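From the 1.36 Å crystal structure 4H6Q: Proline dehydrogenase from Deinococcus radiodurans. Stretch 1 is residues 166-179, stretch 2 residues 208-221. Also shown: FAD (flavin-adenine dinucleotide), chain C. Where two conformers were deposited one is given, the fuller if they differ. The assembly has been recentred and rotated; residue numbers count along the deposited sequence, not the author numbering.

Stretch 1 (166-179) VLQSYLYRSLGDRA
Stretch 2 (208-221) DVDQNYRRLVFQHL

A strand end, a loop and the start of a helix lie along one long helix, joined by a leucine-centred apolar patch with hydrogen bonds at intervals along it. Residues 166-168 are extended (phi/psi near -120/140); two type I turns, Gln168 to Leu171 and Leu171 to Ser174, then lead into a helix established by Ser174. Its axis runs nearly parallel to that of helix 208-221, same direction, 8° apart and 10.2 Å at closest approach. Ser169 CA lies 4.8 Å from Tyr213 CA, and Tyr170 CA lies 4.8 Å from Val209 CA. Farther on, Leu175 CA is 6.2 Å from Leu216 CA. Together the stretches bury 675 Å².

The tightest approach is at Ser169. Its small side chain (chi1 p) points toward the helix, where CB comes 3.4 Å from Tyr213 N, and its OG donates to Val209 O at 2.9 Å, an oxygen that also accepts the helical bond from Tyr213 N (3.0 Å). Asn212, chi1 t, returns the favour: its ND2 donates to Ser169 O at 2.9 Å and 162°. The amide suits this site because its OD1 is meanwhile held by Arg215, from NE at 3.1 Å and NH2 at 2.9 Å. Water 1 extends the link, accepting from Asn212 ND2 (2.9 Å) and Leu175 N (3.0 Å) and donating to Leu171 O (3.0 Å).

Leu216 (m, t) forms the apolar centre. Its CD1 lies 3.6 Å from Ser169 CA, while its CD2 meets Leu175 CD2 at 3.7 Å and Leu167 CD1 at 4.4 Å, so a branched aliphatic chain fills the space beneath the turns. Leu175 (m, t) starts sideways, but its end comes nearer the helix. Upstream, Tyr170 CB packs on Val209 CG2 at 3.8 Å while the phenol leads away. Ser174 OG donates to Gln168 O at 2.6 Å, bracing the loop from within.

Farther along, Arg178 (chi1 t) points toward the helix, and its length lets NH1 reach His220 ND1, at the edge of the imidazole, at 3.0 Å and 159°; as acceptor, ND1 carries no proton. Gln219 CB lies over one guanidinium face, 3.5 Å from Arg178 NE, and water 2 accepts from Arg178 NH2 (2.8 Å) and donates to Gln219 OE1 (2.9 Å).

At the strand end, Gln168 turns away from the helix, and its NE2 donates to FAD O2 at 2.8 Å, tying this segment to the flavin.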

# COMPACT_ATOMS: atom_id res chain seq x y z
N VAL A 166 -4.14 -0.29 -6.12
CA VAL A 166 -5.03 -0.64 -5.02
C VAL A 166 -6.47 -0.33 -5.45
O VAL A 166 -6.71 0.68 -6.13
CB VAL A 166 -4.73 0.23 -3.77
CG1 VAL A 166 -5.70 -0.06 -2.63
CG2 VAL A 166 -3.23 0.08 -3.32
N LEU A 167 -7.43 -1.19 -5.07
CA LEU A 167 -8.85 -0.86 -5.21
C LEU A 167 -9.53 -1.01 -3.88
O LEU A 167 -9.24 -1.97 -3.09
CB LEU A 167 -9.57 -1.71 -6.26
CG LEU A 167 -9.08 -1.48 -7.69
CD1 LEU A 167 -9.65 -2.50 -8.61
CD2 LEU A 167 -9.41 -0.08 -8.20
N GLN A 168 -10.45 -0.07 -3.64
CA GLN A 168 -11.12 0.01 -2.32
C GLN A 168 -12.53 -0.57 -2.40
O GLN A 168 -13.38 -0.09 -3.22
CB GLN A 168 -11.20 1.47 -1.82
CG GLN A 168 -9.84 2.14 -1.67
CD GLN A 168 -9.87 3.59 -2.04
OE1 GLN A 168 -10.48 3.96 -3.05
NE2 GLN A 168 -9.14 4.42 -1.31
N SER A 169 -12.84 -1.57 -1.57
CA SER A 169 -14.14 -2.26 -1.68
C SER A 169 -15.32 -1.40 -1.24
O SER A 169 -16.48 -1.75 -1.53
CB SER A 169 -14.16 -3.57 -0.90
OG SER A 169 -14.30 -3.35 0.53
N TYR A 170 -15.08 -0.30 -0.53
CA TYR A 170 -16.22 0.53 -0.15
C TYR A 170 -16.79 1.35 -1.29
O TYR A 170 -17.91 1.87 -1.17
CB TYR A 170 -15.97 1.37 1.13
CG TYR A 170 -14.94 2.51 1.10
CD1 TYR A 170 -14.67 3.21 2.29
CD2 TYR A 170 -14.18 2.85 -0.03
CE1 TYR A 170 -13.73 4.26 2.35
CE2 TYR A 170 -13.22 3.88 0.02
CZ TYR A 170 -12.99 4.57 1.22
OH TYR A 170 -12.04 5.57 1.26
N LEU A 171 -16.08 1.46 -2.41
CA LEU A 171 -16.59 2.29 -3.54
C LEU A 171 -17.47 1.49 -4.49
O LEU A 171 -17.09 0.39 -4.92
CB LEU A 171 -15.44 2.90 -4.35
CG LEU A 171 -14.48 3.86 -3.64
CD1 LEU A 171 -13.56 4.55 -4.67
CD2 LEU A 171 -15.20 4.91 -2.82
N TYR A 172 -18.61 2.06 -4.88
CA TYR A 172 -19.46 1.43 -5.87
C TYR A 172 -18.75 1.16 -7.19
O TYR A 172 -19.11 0.20 -7.87
CB TYR A 172 -20.67 2.32 -6.17
CG TYR A 172 -21.48 2.72 -4.97
CD1 TYR A 172 -22.13 1.77 -4.18
CD2 TYR A 172 -21.67 4.06 -4.66
CE1 TYR A 172 -22.92 2.17 -3.08
CE2 TYR A 172 -22.44 4.45 -3.58
CZ TYR A 172 -23.07 3.50 -2.80
OH TYR A 172 -23.85 3.91 -1.72
N ARG A 173 -17.77 2.00 -7.54
CA ARG A 173 -17.13 1.92 -8.87
C ARG A 173 -16.07 0.82 -8.97
O ARG A 173 -15.59 0.51 -10.08
CB ARG A 173 -16.46 3.25 -9.22
CG ARG A 173 -15.40 3.72 -8.17
CD ARG A 173 -14.66 4.97 -8.67
NE ARG A 173 -13.96 4.70 -9.94
CZ ARG A 173 -13.54 5.64 -10.78
NH1 ARG A 173 -13.74 6.94 -10.51
NH2 ARG A 173 -12.94 5.28 -11.90
N SER A 174 -15.65 0.26 -7.83
CA SER A 174 -14.44 -0.56 -7.82
C SER A 174 -14.51 -1.87 -8.64
O SER A 174 -13.53 -2.23 -9.29
CB SER A 174 -14.00 -0.86 -6.38
OG SER A 174 -13.55 0.35 -5.78
N LEU A 175 -15.64 -2.58 -8.61
CA LEU A 175 -15.74 -3.81 -9.39
C LEU A 175 -15.56 -3.54 -10.89
O LEU A 175 -14.88 -4.30 -11.60
CB LEU A 175 -17.06 -4.55 -9.14
CG LEU A 175 -17.08 -5.45 -7.90
CD1 LEU A 175 -18.43 -6.12 -7.84
CD2 LEU A 175 -16.00 -6.54 -7.89
N GLY A 176 -16.20 -2.47 -11.39
CA GLY A 176 -16.07 -2.10 -12.78
C GLY A 176 -14.63 -1.68 -13.10
O GLY A 176 -14.08 -2.04 -14.17
N ASP A 177 -14.00 -0.95 -12.18
CA ASP A 177 -12.60 -0.56 -12.39
C ASP A 177 -11.71 -1.81 -12.49
O ASP A 177 -10.83 -1.89 -13.36
CB ASP A 177 -12.08 0.26 -11.21
CG ASP A 177 -12.67 1.66 -11.16
OD1 ASP A 177 -13.00 2.24 -12.22
OD2 ASP A 177 -12.74 2.20 -10.05
N ARG A 178 -11.97 -2.82 -11.64
CA ARG A 178 -11.13 -3.99 -11.64
C ARG A 178 -11.25 -4.73 -12.98
O ARG A 178 -10.25 -5.12 -13.59
CB ARG A 178 -11.52 -4.93 -10.50
CG ARG A 178 -10.45 -6.02 -10.24
CD ARG A 178 -11.09 -7.39 -9.74
NE ARG A 178 -11.89 -7.91 -10.87
CZ ARG A 178 -11.40 -8.44 -11.99
NH1 ARG A 178 -10.09 -8.68 -12.11
NH2 ARG A 178 -12.24 -8.75 -12.98
N ALA A 179 -12.48 -4.88 -13.44
CA ALA A 179 -12.68 -5.51 -14.73
C ALA A 179 -12.04 -4.73 -15.87
O ALA A 179 -11.51 -5.34 -16.81
CB ALA A 179 -14.21 -5.69 -14.99
N ASP A 208 -22.10 -4.49 3.25
CA ASP A 208 -21.85 -4.34 1.81
C ASP A 208 -20.37 -4.12 1.47
O ASP A 208 -19.87 -4.66 0.49
CB ASP A 208 -22.71 -3.23 1.16
CG ASP A 208 -24.20 -3.54 1.17
OD1 ASP A 208 -24.58 -4.73 1.02
OD2 ASP A 208 -25.02 -2.59 1.35
N VAL A 209 -19.69 -3.31 2.27
CA VAL A 209 -18.23 -3.15 2.12
C VAL A 209 -17.55 -4.50 2.19
O VAL A 209 -16.65 -4.80 1.37
CB VAL A 209 -17.66 -2.23 3.22
CG1 VAL A 209 -16.13 -2.10 3.08
CG2 VAL A 209 -18.30 -0.85 3.11
N ASP A 210 -17.94 -5.32 3.17
CA ASP A 210 -17.29 -6.62 3.37
C ASP A 210 -17.62 -7.64 2.25
O ASP A 210 -16.74 -8.43 1.86
CB ASP A 210 -17.67 -7.22 4.73
CG ASP A 210 -17.09 -6.43 5.90
OD1 ASP A 210 -16.20 -5.56 5.66
OD2 ASP A 210 -17.54 -6.69 7.06
N GLN A 211 -18.86 -7.65 1.77
CA GLN A 211 -19.21 -8.50 0.65
C GLN A 211 -18.50 -8.09 -0.62
O GLN A 211 -18.00 -8.94 -1.39
CB GLN A 211 -20.72 -8.53 0.42
CG GLN A 211 -21.10 -9.75 -0.40
CD GLN A 211 -20.54 -11.10 0.21
OE1 GLN A 211 -20.49 -11.30 1.45
NE2 GLN A 211 -20.14 -11.99 -0.67
N ASN A 212 -18.44 -6.78 -0.85
CA ASN A 212 -17.81 -6.26 -2.07
C ASN A 212 -16.31 -6.57 -2.03
O ASN A 212 -15.70 -6.79 -3.09
CB ASN A 212 -18.06 -4.76 -2.24
CG ASN A 212 -17.91 -4.32 -3.67
OD1 ASN A 212 -18.47 -4.95 -4.57
ND2 ASN A 212 -17.19 -3.22 -3.90
N TYR A 213 -15.72 -6.58 -0.83
CA TYR A 213 -14.33 -6.97 -0.66
C TYR A 213 -14.09 -8.39 -1.19
O TYR A 213 -13.14 -8.64 -1.98
CB TYR A 213 -13.92 -6.84 0.82
CG TYR A 213 -12.44 -7.03 1.04
CD1 TYR A 213 -11.59 -5.93 1.14
CD2 TYR A 213 -11.86 -8.33 1.11
CE1 TYR A 213 -10.21 -6.09 1.33
CE2 TYR A 213 -10.52 -8.48 1.30
CZ TYR A 213 -9.69 -7.38 1.39
OH TYR A 213 -8.33 -7.57 1.53
N ARG A 214 -14.94 -9.32 -0.77
CA ARG A 214 -14.84 -10.68 -1.29
C ARG A 214 -14.98 -10.73 -2.81
O ARG A 214 -14.21 -11.44 -3.45
CB ARG A 214 -15.88 -11.58 -0.62
CG ARG A 214 -15.64 -11.79 0.86
CD ARG A 214 -16.82 -12.54 1.47
NE ARG A 214 -16.58 -13.02 2.82
CZ ARG A 214 -16.67 -12.27 3.91
NH1 ARG A 214 -17.03 -10.99 3.80
NH2 ARG A 214 -16.45 -12.83 5.11
N ARG A 215 -15.95 -10.02 -3.39
CA ARG A 215 -16.12 -10.03 -4.84
C ARG A 215 -14.85 -9.55 -5.53
O ARG A 215 -14.43 -10.14 -6.53
CB ARG A 215 -17.35 -9.18 -5.28
CG ARG A 215 -18.68 -9.72 -4.79
CD ARG A 215 -19.85 -8.99 -5.47
NE ARG A 215 -20.01 -7.64 -4.92
CZ ARG A 215 -21.00 -7.27 -4.11
NH1 ARG A 215 -21.94 -8.14 -3.76
NH2 ARG A 215 -21.06 -6.02 -3.65
N LEU A 216 -14.22 -8.50 -5.02
CA LEU A 216 -13.01 -7.98 -5.66
C LEU A 216 -11.88 -9.04 -5.64
O LEU A 216 -11.21 -9.27 -6.65
CB LEU A 216 -12.51 -6.71 -4.94
CG LEU A 216 -13.22 -5.43 -5.38
CD1 LEU A 216 -12.86 -4.35 -4.38
CD2 LEU A 216 -12.79 -5.02 -6.81
N VAL A 217 -11.61 -9.61 -4.46
CA VAL A 217 -10.55 -10.61 -4.31
C VAL A 217 -10.86 -11.82 -5.19
O VAL A 217 -9.98 -12.28 -5.93
CB VAL A 217 -10.41 -11.03 -2.84
CG1 VAL A 217 -9.53 -12.30 -2.69
CG2 VAL A 217 -9.83 -9.89 -2.01
N PHE A 218 -12.08 -12.34 -5.11
CA PHE A 218 -12.42 -13.57 -5.80
C PHE A 218 -12.37 -13.36 -7.32
O PHE A 218 -11.88 -14.23 -8.07
CB PHE A 218 -13.83 -14.05 -5.40
CG PHE A 218 -13.94 -14.48 -3.95
CD1 PHE A 218 -12.81 -14.62 -3.14
CD2 PHE A 218 -15.20 -14.70 -3.40
CE1 PHE A 218 -12.96 -15.01 -1.78
CE2 PHE A 218 -15.36 -15.09 -2.04
CZ PHE A 218 -14.24 -15.24 -1.24
N GLN A 219 -12.84 -12.22 -7.81
CA GLN A 219 -12.81 -11.95 -9.25
C GLN A 219 -11.37 -11.78 -9.74
O GLN A 219 -11.03 -12.20 -10.85
CB GLN A 219 -13.65 -10.71 -9.61
CG GLN A 219 -15.16 -10.92 -9.53
CD GLN A 219 -15.63 -11.99 -10.49
OE1 GLN A 219 -15.43 -11.88 -11.71
NE2 GLN A 219 -16.23 -13.04 -9.95
N HIS A 220 -10.53 -11.14 -8.93
CA HIS A 220 -9.14 -10.95 -9.33
C HIS A 220 -8.41 -12.30 -9.40
O HIS A 220 -7.65 -12.56 -10.35
CB HIS A 220 -8.39 -9.98 -8.40
CG HIS A 220 -7.38 -9.15 -9.14
ND1 HIS A 220 -7.74 -8.39 -10.26
CD2 HIS A 220 -6.06 -8.91 -8.92
CE1 HIS A 220 -6.66 -7.72 -10.67
NE2 HIS A 220 -5.65 -8.01 -9.87
N LEU A 221 -8.66 -13.16 -8.40
CA LEU A 221 -8.05 -14.49 -8.39
C LEU A 221 -8.55 -15.34 -9.56
O LEU A 221 -7.77 -16.08 -10.20
CB LEU A 221 -8.34 -15.19 -7.08
CG LEU A 221 -7.62 -14.61 -5.86
CD1 LEU A 221 -8.17 -15.27 -4.60
CD2 LEU A 221 -6.08 -14.82 -5.96
PA FAD C . -11.76 -3.58 9.78
O1A FAD C . -13.13 -4.19 9.47
O2A FAD C . -11.67 -2.12 9.90
O5B FAD C . -11.09 -4.13 11.01
C5B FAD C . -10.97 -5.53 11.18
C4B FAD C . -10.27 -5.91 12.47
O4B FAD C . -8.90 -5.67 12.30
C3B FAD C . -10.65 -5.08 13.64
O3B FAD C . -11.85 -5.47 14.29
C2B FAD C . -9.44 -5.22 14.48
O2B FAD C . -9.35 -6.49 15.08
C1B FAD C . -8.36 -5.10 13.46
N9A FAD C . -7.96 -3.72 13.18
C8A FAD C . -8.04 -3.06 11.95
N7A FAD C . -7.59 -1.81 12.03
C5A FAD C . -7.15 -1.63 13.34
C6A FAD C . -6.60 -0.56 14.02
N6A FAD C . -6.32 0.68 13.37
N1A FAD C . -6.31 -0.73 15.32
C2A FAD C . -6.54 -1.89 15.97
N3A FAD C . -7.08 -2.95 15.36
C4A FAD C . -7.37 -2.83 14.07
N1 FAD C . -6.99 1.82 2.16
C2 FAD C . -6.95 2.78 1.20
O2 FAD C . -8.02 3.52 1.07
N3 FAD C . -5.88 2.97 0.38
C4 FAD C . -4.74 2.18 0.49
O4 FAD C . -3.68 2.39 -0.31
C4X FAD C . -4.72 1.14 1.52
N5 FAD C . -3.62 0.33 1.68
C5X FAD C . -3.70 -0.66 2.64
C6 FAD C . -2.59 -1.51 2.82
C7 FAD C . -2.66 -2.55 3.78
C7M FAD C . -1.46 -3.48 3.98
C8 FAD C . -3.84 -2.71 4.55
C8M FAD C . -3.95 -3.81 5.57
C9 FAD C . -4.92 -1.83 4.38
C9A FAD C . -4.86 -0.83 3.43
N10 FAD C . -5.97 0.01 3.26
C10 FAD C . -5.90 1.01 2.32
C1' FAD C . -7.20 -0.16 4.02
C2' FAD C . -7.40 0.73 5.21
O2' FAD C . -6.11 1.00 5.73
C3' FAD C . -8.47 -0.13 5.92
O3' FAD C . -9.80 0.26 5.72
C4' FAD C . -8.25 -0.45 7.35
O4' FAD C . -7.04 -1.10 7.39
C5' FAD C . -9.39 -1.34 7.83
O5' FAD C . -8.84 -2.48 8.41
P FAD C . -9.34 -3.95 8.07
O1P FAD C . -9.49 -4.37 6.57
O2P FAD C . -8.50 -4.82 9.04
O3P FAD C . -10.81 -4.11 8.72
O HOH W 1 -17.63 -2.06 -6.49
O HOH W 2 -14.95 -9.55 -13.28